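Local coordinates for WGR domain-containing protein (Bacteroides fragilis, PDB 2RA8) that is of unknown function but joins an N-terminal WGR domain to a leucine-rich-repeat domain that probably serves as a binding scaffold, at residues A[78-83]-A[109-114]; A[301-306]-A[330-335]. One frame throughout, in Å; residues are numbered along the deposited sequence.

Contact 1. Residues A[78-83]-A[109-114]; sequences VEAKKY and LKQITI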
ATOM      1  N   VAL A  78     -10.278  20.391  -9.504  1.00 25.50           N
ATOM      2  CA  VAL A  78     -10.473  18.995  -9.113  1.00 25.28           C
ATOM      3  C   VAL A  78     -11.836  18.582  -9.625  1.00 23.96           C
ATOM      4  O   VAL A  78     -12.823  19.276  -9.390  1.00 24.32           O
ATOM      5  CB  VAL A  78     -10.458  18.826  -7.571  1.00 21.54           C
ATOM      6  CG1 VAL A  78     -10.773  17.389  -7.197  1.00 30.94           C
ATOM      7  CG2 VAL A  78      -9.091  19.214  -7.012  1.00 22.40           C
ATOM      8  N   GLU A  79     -11.912  17.469 -10.344  1.00 24.91           N
ATOM      9  CA  GLU A  79     -13.205  17.029 -10.849  1.00 17.93           C
ATOM     10  C   GLU A  79     -13.562  15.625 -10.429  1.00 20.76           C
ATOM     11  O   GLU A  79     -14.417  14.984 -11.043  1.00 18.06           O
ATOM     12  CB  GLU A  79     -13.263  17.153 -12.384  1.00 23.99           C
ATOM     13  CG  GLU A  79     -12.306  16.259 -13.114  1.00 32.26           C
ATOM     14  CD  GLU A  79     -12.446  16.366 -14.619  1.00 41.00           C
ATOM     15  OE1 GLU A  79     -11.959  15.450 -15.315  1.00 33.61           O
ATOM     16  OE2 GLU A  79     -13.034  17.360 -15.102  1.00 29.56           O
ATOM     17  N   ALA A  80     -12.914  15.149  -9.365  1.00 13.97           N
ATOM     18  CA  ALA A  80     -13.175  13.826  -8.819  1.00 15.50           C
ATOM     19  C   ALA A  80     -13.166  13.942  -7.330  1.00 16.94           C
ATOM     20  O   ALA A  80     -12.380  14.705  -6.765  1.00 20.35           O
ATOM     21  CB  ALA A  80     -12.099  12.823  -9.271  1.00 17.32           C
ATOM     22  N   LYS A  81     -14.039  13.201  -6.665  1.00 20.33           N
ATOM     23  CA  LYS A  81     -14.056  13.270  -5.225  1.00 21.18           C
ATOM     24  C   LYS A  81     -14.608  12.024  -4.609  1.00 28.45           C
ATOM     25  O   LYS A  81     -15.387  11.297  -5.226  1.00 20.81           O
ATOM     26  CB  LYS A  81     -14.864  14.496  -4.773  1.00 29.31           C
ATOM     27  CG  LYS A  81     -14.560  14.945  -3.347  1.00 31.32           C
ATOM     28  CD  LYS A  81     -15.281  16.243  -3.015  1.00 31.12           C
ATOM     29  CE  LYS A  81     -14.919  16.739  -1.625  1.00 47.77           C
ATOM     30  NZ  LYS A  81     -15.639  17.999  -1.266  1.00 32.71           N
ATOM     31  N   LYS A  82     -14.182  11.765  -3.379  1.00 17.72           N
ATOM     32  CA  LYS A  82     -14.628  10.606  -2.624  1.00 28.73           C
ATOM     33  C   LYS A  82     -15.430  11.067  -1.430  1.00 25.80           C
ATOM     34  O   LYS A  82     -14.998  11.948  -0.689  1.00 25.08           O
ATOM     35  CB  LYS A  82     -13.421   9.801  -2.137  1.00 21.63           C
ATOM     36  CG  LYS A  82     -13.776   8.605  -1.270  1.00 30.36           C
ATOM     37  CD  LYS A  82     -12.527   7.827  -0.903  1.00 27.81           C
ATOM     38  CE  LYS A  82     -12.846   6.620  -0.026  1.00 15.98           C
ATOM     39  NZ  LYS A  82     -11.620   5.807   0.155  1.00 20.98           N
ATOM     40  N   TYR A  83     -16.607  10.483  -1.246  1.00 26.15           N
ATOM     41  CA  TYR A  83     -17.451  10.827  -0.115  1.00 32.64           C
ATOM     42  C   TYR A  83     -17.529   9.632   0.778  1.00 26.98           C
ATOM     43  O   TYR A  83     -17.952   8.550   0.360  1.00 17.83           O
ATOM     44  CB  TYR A  83     -18.853  11.216  -0.567  1.00 36.79           C
ATOM     45  CG  TYR A  83     -18.885  12.461  -1.411  1.00 27.10           C
ATOM     46  CD1 TYR A  83     -18.738  12.391  -2.794  1.00 27.87           C
ATOM     47  CD2 TYR A  83     -19.062  13.710  -0.827  1.00 29.35           C
ATOM     48  CE1 TYR A  83     -18.769  13.538  -3.576  1.00 25.94           C
ATOM     49  CE2 TYR A  83     -19.097  14.866  -1.602  1.00 43.24           C
ATOM     50  CZ  TYR A  83     -18.952  14.766  -2.971  1.00 24.60           C
ATOM     51  OH  TYR A  83     -19.001  15.892  -3.743  1.00 33.24           O
ATOM     52  N   LEU A 109     -18.078  18.236 -10.270  1.00 24.00           N
ATOM     53  CA  LEU A 109     -17.354  16.971 -10.340  1.00 23.81           C
ATOM     54  C   LEU A 109     -17.790  16.120 -11.494  1.00 16.80           C
ATOM     55  O   LEU A 109     -18.973  16.068 -11.823  1.00 22.93           O
ATOM     56  CB  LEU A 109     -17.544  16.164  -9.069  1.00 14.64           C
ATOM     57  CG  LEU A 109     -17.030  16.793  -7.776  1.00 26.01           C
ATOM     58  CD1 LEU A 109     -17.349  15.849  -6.629  1.00 27.00           C
ATOM     59  CD2 LEU A 109     -15.533  17.055  -7.864  1.00 22.77           C
ATOM     60  N   LYS A 110     -16.833  15.427 -12.105  1.00 17.40           N
ATOM     61  CA  LYS A 110     -17.129  14.554 -13.225  1.00 27.16           C
ATOM     62  C   LYS A 110     -17.117  13.119 -12.750  1.00 23.78           C
ATOM     63  O   LYS A 110     -17.772  12.251 -13.341  1.00 14.87           O
ATOM     64  CB  LYS A 110     -16.092  14.739 -14.324  1.00 26.45           C
ATOM     65  CG  LYS A 110     -16.640  14.553 -15.715  1.00 45.46           C
ATOM     66  CD  LYS A 110     -17.353  15.805 -16.190  1.00 43.63           C
ATOM     67  CE  LYS A 110     -16.354  16.861 -16.632  1.00 45.15           C
ATOM     68  NZ  LYS A 110     -17.036  18.094 -17.102  1.00 33.26           N
ATOM     69  N   GLN A 111     -16.366  12.857 -11.679  1.00 20.66           N
ATOM     70  CA  GLN A 111     -16.284  11.513 -11.121  1.00 19.05           C
ATOM     71  C   GLN A 111     -16.556  11.527  -9.652  1.00 16.16           C
ATOM     72  O   GLN A 111     -16.169  12.464  -8.950  1.00 17.12           O
ATOM     73  CB  GLN A 111     -14.895  10.891 -11.362  1.00 16.79           C
ATOM     74  CG  GLN A 111     -14.639  10.509 -12.807  1.00 23.60           C
ATOM     75  CD  GLN A 111     -14.138  11.663 -13.649  1.00 30.78           C
ATOM     76  OE1 GLN A 111     -14.339  11.690 -14.867  1.00 39.33           O
ATOM     77  NE2 GLN A 111     -13.461  12.613 -13.011  1.00 28.20           N
ATOM     78  N   ILE A 112     -17.231  10.482  -9.178  1.00 16.80           N
ATOM     79  CA  ILE A 112     -17.555  10.361  -7.772  1.00 20.20           C
ATOM     80  C   ILE A 112     -17.280   8.967  -7.255  1.00 16.89           C
ATOM     81  O   ILE A 112     -17.523   7.972  -7.942  1.00 14.04           O
ATOM     82  CB  ILE A 112     -19.046  10.763  -7.504  1.00 25.12           C
ATOM     83  CG1 ILE A 112     -19.333  10.700  -6.003  1.00 23.60           C
ATOM     84  CG2 ILE A 112     -20.005   9.850  -8.275  1.00 13.98           C
ATOM     85  CD1 ILE A 112     -20.652  11.358  -5.597  1.00 29.52           C
ATOM     86  N   THR A 113     -16.735   8.904  -6.044  1.00 20.10           N
ATOM     87  CA  THR A 113     -16.414   7.649  -5.375  1.00 26.32           C
ATOM     88  C   THR A 113     -17.239   7.595  -4.091  1.00 21.31           C
ATOM     89  O   THR A 113     -17.269   8.563  -3.333  1.00 23.89           O
ATOM     90  CB  THR A 113     -14.903   7.568  -5.017  1.00 22.28           C
ATOM     91  OG1 THR A 113     -14.126   7.472  -6.217  1.00 25.09           O
ATOM     92  CG2 THR A 113     -14.619   6.366  -4.137  1.00 19.19           C
ATOM     93  N   ILE A 114     -18.046   6.561  -3.902  1.00 16.13           N
ATOM     94  CA  ILE A 114     -18.854   6.242  -2.705  1.00 22.90           C
ATOM     95  C   ILE A 114     -18.092   5.278  -1.793  1.00 15.56           C
ATOM     96  O   ILE A 114     -17.754   4.164  -2.213  1.00 17.43           O
ATOM     97  CB  ILE A 114     -20.197   5.627  -3.047  1.00 19.04           C
ATOM     98  CG1 ILE A 114     -20.927   6.569  -4.040  1.00 27.76           C
ATOM     99  CG2 ILE A 114     -21.042   5.364  -1.715  1.00 15.34           C
ATOM    100  CD1 ILE A 114     -21.098   8.043  -3.537  1.00 21.84           C
TER
HETATM  101  O   HOH W   1     -13.436  13.817 -16.697  1.00 28.14           O
HETATM  102  O   HOH W   2     -13.813   9.974  -7.267  1.00 29.40           O
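Leu109 CD1 and the carbonyl oxygen of Thr113 lie at the edge of the Tyr83 ring, near its plane, while Ile112 CD1 approaches obliquely, 3.5 Å from Tyr83 CE1. The strands are the first pair in the parallel leucine-rich-repeat sheet, linked by a beta-alpha-beta crossover through helix 96-102, which packs on Tyr83, Ile112 and Ile114. Tyrosine suits this buried place because its ring fills the apolar layer while Asp103 binds its hydroxyl and also Lys81 NZ. Tyr83 and Leu109 meet tip to tip, with OH 3.3 Å from CD1; the same methyl presses tightly on Lys81 CB, at 3.4 Å.

The strands pair in parallel, Ala80 opposite Gln111 and Lys82 opposite Thr113. Tyr83 N donates to Thr113 O almost straight, at 170°. At the start of the pair Glu79 O accepts from two amides: Gln111 N, in the carbonyl plane, and Lys110 N, tilted from it, 2.7 Å away.

On the face carrying Ala80 and Lys82, Thr113 CG2, anti to its backbone N, rests 3.7 Å from Lys82 CG, whose chain reaches Asp148. Threonine suits the place, its OG1 donating to water 2, which donates to Lys81 O. Gln13 of WGR strand 13-21 touches Ala80 and Glu79 here. Water 1 spans the Glu79 carboxylate and the Gln111 amide, turned 60° apart, donating to Glu79 OE1, at 2.6 Å, and to Gln111 OE1.

Contact 2. Residues A[301-306]-A[330-335]; sequences DHVDKI and SLPMKI
Val303 and Ile306, which face segment 330-335 from a short, weakly bonded helical turn, are tied together by Ile306 N donating to Val303 O at 3.1 Å. No hydrogen bond crosses the contact: this is apolar packing of the helical turn 303-306 against the turn from helix 321-330 to strand 334-336, the last of the parallel sheet, near the C-terminal end of the leucine-rich-repeat fold.

Leucine and isoleucine suit the buried middle, since their branched ends can fill it without needing a polar partner. Ile306 CG1 lies between the backbone N and the carbonyl carbon (chi1 65°) and carries CD1 to Leu331 CD2, 3.9 Å away, the two side chains slanting across one another. Leu331 is the first residue after helix 321-330 to leave helical geometry. Leu299 of helix 293-300, Leu273 of helix 265-274 and Ile312 of strand 311-313 also touch Ile306, extending the apolar core.

Nearer the surface the fit is looser. Val303 CG1 lies 4.4 Å from Pro332 CD and 4.5 Å from Leu331 CD2; the short valine and the proline ring offer apolar surface at this partly open side.

Met333, present as selenomethionine, also packs on Ile312. A bent chain (chi3 -74°) turns its CE back toward Ile306, 3.2 Å from Ile306 O.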
ATOM      1  N   ASP A 301       2.904 -21.504 -26.713  1.00 41.34           N
ATOM      2  CA  ASP A 301       2.579 -22.484 -27.753  1.00 40.56           C
ATOM      3  C   ASP A 301       1.662 -21.885 -28.791  1.00 41.43           C
ATOM      4  O   ASP A 301       1.313 -22.539 -29.775  1.00 43.51           O
ATOM      5  CB  ASP A 301       1.867 -23.718 -27.162  1.00 46.01           C
ATOM      6  CG  ASP A 301       2.775 -24.577 -26.287  1.00 47.85           C
ATOM      7  OD1 ASP A 301       3.999 -24.610 -26.526  1.00 38.41           O
ATOM      8  OD2 ASP A 301       2.253 -25.243 -25.369  1.00 43.21           O
ATOM      9  N   HIS A 302       1.255 -20.638 -28.574  1.00 41.77           N
ATOM     10  CA  HIS A 302       0.345 -19.961 -29.492  1.00 38.91           C
ATOM     11  C   HIS A 302       0.662 -18.499 -29.646  1.00 37.78           C
ATOM     12  O   HIS A 302      -0.234 -17.658 -29.563  1.00 44.86           O
ATOM     13  CB  HIS A 302      -1.090 -20.093 -28.987  1.00 34.35           C
ATOM     14  CG  HIS A 302      -1.609 -21.493 -28.998  1.00 36.40           C
ATOM     15  ND1 HIS A 302      -1.879 -22.176 -30.166  1.00 37.56           N
ATOM     16  CD2 HIS A 302      -1.912 -22.341 -27.987  1.00 51.23           C
ATOM     17  CE1 HIS A 302      -2.327 -23.384 -29.872  1.00 43.11           C
ATOM     18  NE2 HIS A 302      -2.356 -23.509 -28.556  1.00 44.65           N
ATOM     19  N   VAL A 303       1.933 -18.179 -29.869  1.00 30.78           N
ATOM     20  CA  VAL A 303       2.342 -16.787 -30.036  1.00 36.69           C
ATOM     21  C   VAL A 303       1.604 -16.161 -31.197  1.00 42.58           C
ATOM     22  O   VAL A 303       1.323 -14.964 -31.198  1.00 46.00           O
ATOM     23  CB  VAL A 303       3.856 -16.680 -30.297  1.00 34.83           C
ATOM     24  CG1 VAL A 303       4.282 -15.223 -30.297  1.00 38.28           C
ATOM     25  CG2 VAL A 303       4.621 -17.465 -29.238  1.00 32.73           C
ATOM     26  N   ASP A 304       1.276 -16.979 -32.193  1.00 50.40           N
ATOM     27  CA  ASP A 304       0.570 -16.508 -33.381  1.00 51.11           C
ATOM     28  C   ASP A 304      -0.733 -15.808 -33.065  1.00 47.61           C
ATOM     29  O   ASP A 304      -1.067 -14.796 -33.681  1.00 52.57           O
ATOM     30  CB  ASP A 304       0.302 -17.684 -34.336  1.00 47.09           C
ATOM     31  CG  ASP A 304      -0.585 -18.757 -33.717  1.00 65.08           C
ATOM     32  OD1 ASP A 304      -0.347 -19.131 -32.545  1.00 60.51           O
ATOM     33  OD2 ASP A 304      -1.512 -19.237 -34.408  1.00 63.83           O
ATOM     34  N   LYS A 305      -1.475 -16.338 -32.098  1.00 42.45           N
ATOM     35  CA  LYS A 305      -2.757 -15.755 -31.716  1.00 41.58           C
ATOM     36  C   LYS A 305      -2.683 -14.525 -30.853  1.00 35.68           C
ATOM     37  O   LYS A 305      -3.650 -13.767 -30.782  1.00 40.39           O
ATOM     38  CB  LYS A 305      -3.613 -16.781 -30.971  1.00 40.14           C
ATOM     39  CG  LYS A 305      -4.066 -17.956 -31.800  1.00 41.87           C
ATOM     40  CD  LYS A 305      -4.946 -18.864 -30.973  1.00 40.33           C
ATOM     41  CE  LYS A 305      -5.491 -20.012 -31.798  1.00 43.85           C
ATOM     42  NZ  LYS A 305      -6.404 -20.867 -30.987  1.00 31.12           N
ATOM     43  N   ILE A 306      -1.551 -14.303 -30.194  1.00 30.18           N
ATOM     44  CA  ILE A 306      -1.435 -13.156 -29.303  1.00 31.77           C
ATOM     45  C   ILE A 306      -0.434 -12.080 -29.653  1.00 32.93           C
ATOM     46  O   ILE A 306      -0.440 -11.011 -29.039  1.00 35.28           O
ATOM     47  CB  ILE A 306      -1.141 -13.626 -27.860  1.00 32.45           C
ATOM     48  CG1 ILE A 306       0.227 -14.314 -27.792  1.00 29.97           C
ATOM     49  CG2 ILE A 306      -2.233 -14.568 -27.404  1.00 26.40           C
ATOM     50  CD1 ILE A 306       0.681 -14.642 -26.382  1.00 43.98           C
ATOM     51  N   SER A 330      10.471 -14.572 -25.418  1.00 35.99           N
ATOM     52  CA  SER A 330       9.636 -15.084 -26.502  1.00 39.45           C
ATOM     53  C   SER A 330       8.433 -14.232 -26.870  1.00 39.25           C
ATOM     54  O   SER A 330       7.899 -14.367 -27.970  1.00 43.72           O
ATOM     55  CB  SER A 330       9.166 -16.504 -26.172  1.00 39.30           C
ATOM     56  OG  SER A 330      10.268 -17.386 -26.033  1.00 50.96           O
ATOM     57  N   LEU A 331       7.989 -13.359 -25.972  1.00 37.49           N
ATOM     58  CA  LEU A 331       6.841 -12.503 -26.282  1.00 40.45           C
ATOM     59  C   LEU A 331       7.302 -11.128 -26.704  1.00 32.82           C
ATOM     60  O   LEU A 331       8.080 -10.482 -26.006  1.00 33.78           O
ATOM     61  CB  LEU A 331       5.892 -12.415 -25.075  1.00 38.09           C
ATOM     62  CG  LEU A 331       5.210 -13.745 -24.706  1.00 30.65           C
ATOM     63  CD1 LEU A 331       4.212 -13.533 -23.583  1.00 21.09           C
ATOM     64  CD2 LEU A 331       4.498 -14.313 -25.929  1.00 37.63           C
ATOM     65  N   PRO A 332       6.832 -10.653 -27.870  1.00 28.90           N
ATOM     66  CA  PRO A 332       7.211  -9.338 -28.397  1.00 29.30           C
ATOM     67  C   PRO A 332       6.598  -8.108 -27.781  1.00 31.83           C
ATOM     68  O   PRO A 332       7.143  -7.016 -27.926  1.00 33.96           O
ATOM     69  CB  PRO A 332       6.864  -9.455 -29.880  1.00 36.62           C
ATOM     70  CG  PRO A 332       5.630 -10.304 -29.848  1.00 23.63           C
ATOM     71  CD  PRO A 332       6.007 -11.389 -28.851  1.00 30.29           C
HETATM   72  N   MSE A 333       5.474  -8.247 -27.087  1.00 29.82           N
HETATM   73  CA  MSE A 333       4.843  -7.069 -26.501  1.00 29.35           C
HETATM   74  C   MSE A 333       5.098  -6.919 -25.028  1.00 32.75           C
HETATM   75  O   MSE A 333       5.696  -7.781 -24.383  1.00 35.58           O
HETATM   76  CB  MSE A 333       3.329  -7.086 -26.749  1.00 34.27           C
HETATM   77  CG  MSE A 333       2.519  -7.926 -25.767  1.00 42.94           C
HETATM   78 SE   MSE A 333       3.001  -9.794 -25.705  1.00 47.42          SE
HETATM   79  CE  MSE A 333       2.231 -10.349 -27.386  1.00 24.87           C
ATOM     80  N   LYS A 334       4.640  -5.800 -24.487  1.00 29.73           N
ATOM     81  CA  LYS A 334       4.809  -5.508 -23.078  1.00 26.35           C
ATOM     82  C   LYS A 334       4.032  -6.496 -22.251  1.00 27.22           C
ATOM     83  O   LYS A 334       2.899  -6.843 -22.592  1.00 30.49           O
ATOM     84  CB  LYS A 334       4.311  -4.089 -22.788  1.00 25.91           C
ATOM     85  CG  LYS A 334       4.423  -3.648 -21.338  1.00 46.16           C
ATOM     86  CD  LYS A 334       3.948  -2.209 -21.167  1.00 49.61           C
ATOM     87  CE  LYS A 334       4.133  -1.722 -19.738  1.00 66.17           C
ATOM     88  NZ  LYS A 334       3.368  -2.543 -18.762  1.00 66.55           N
ATOM     89  N   ILE A 335       4.644  -6.977 -21.172  1.00 21.08           N
ATOM     90  CA  ILE A 335       3.969  -7.901 -20.272  1.00 27.48           C
ATOM     91  C   ILE A 335       4.376  -7.580 -18.867  1.00 27.18           C
ATOM     92  O   ILE A 335       5.466  -7.056 -18.628  1.00 31.48           O
ATOM     93  CB  ILE A 335       4.320  -9.390 -20.556  1.00 30.86           C
ATOM     94  CG1 ILE A 335       5.817  -9.633 -20.344  1.00 21.95           C
ATOM     95  CG2 ILE A 335       3.904  -9.764 -21.979  1.00 25.67           C
ATOM     96  CD1 ILE A 335       6.209 -11.105 -20.358  1.00 38.34           C
TER

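How the contacts relate
Both contacts reach the same parallel sheet, at opposite ends: contact 1 pairs its first two strands, and contact 2 lies where the chain enters its last. They follow one another along the chain, lie on opposite sides of its centre and do not touch; their centres are 38 Å apart and their nearest atoms about 23 Å. Contact 1 is knit by main-chain bonds and lies beside the WGR domain, whereas contact 2 relies on packing of a helical turn against the loop that leads into strand 334-336. The intervening strands of the curved repeat array connect the two ends.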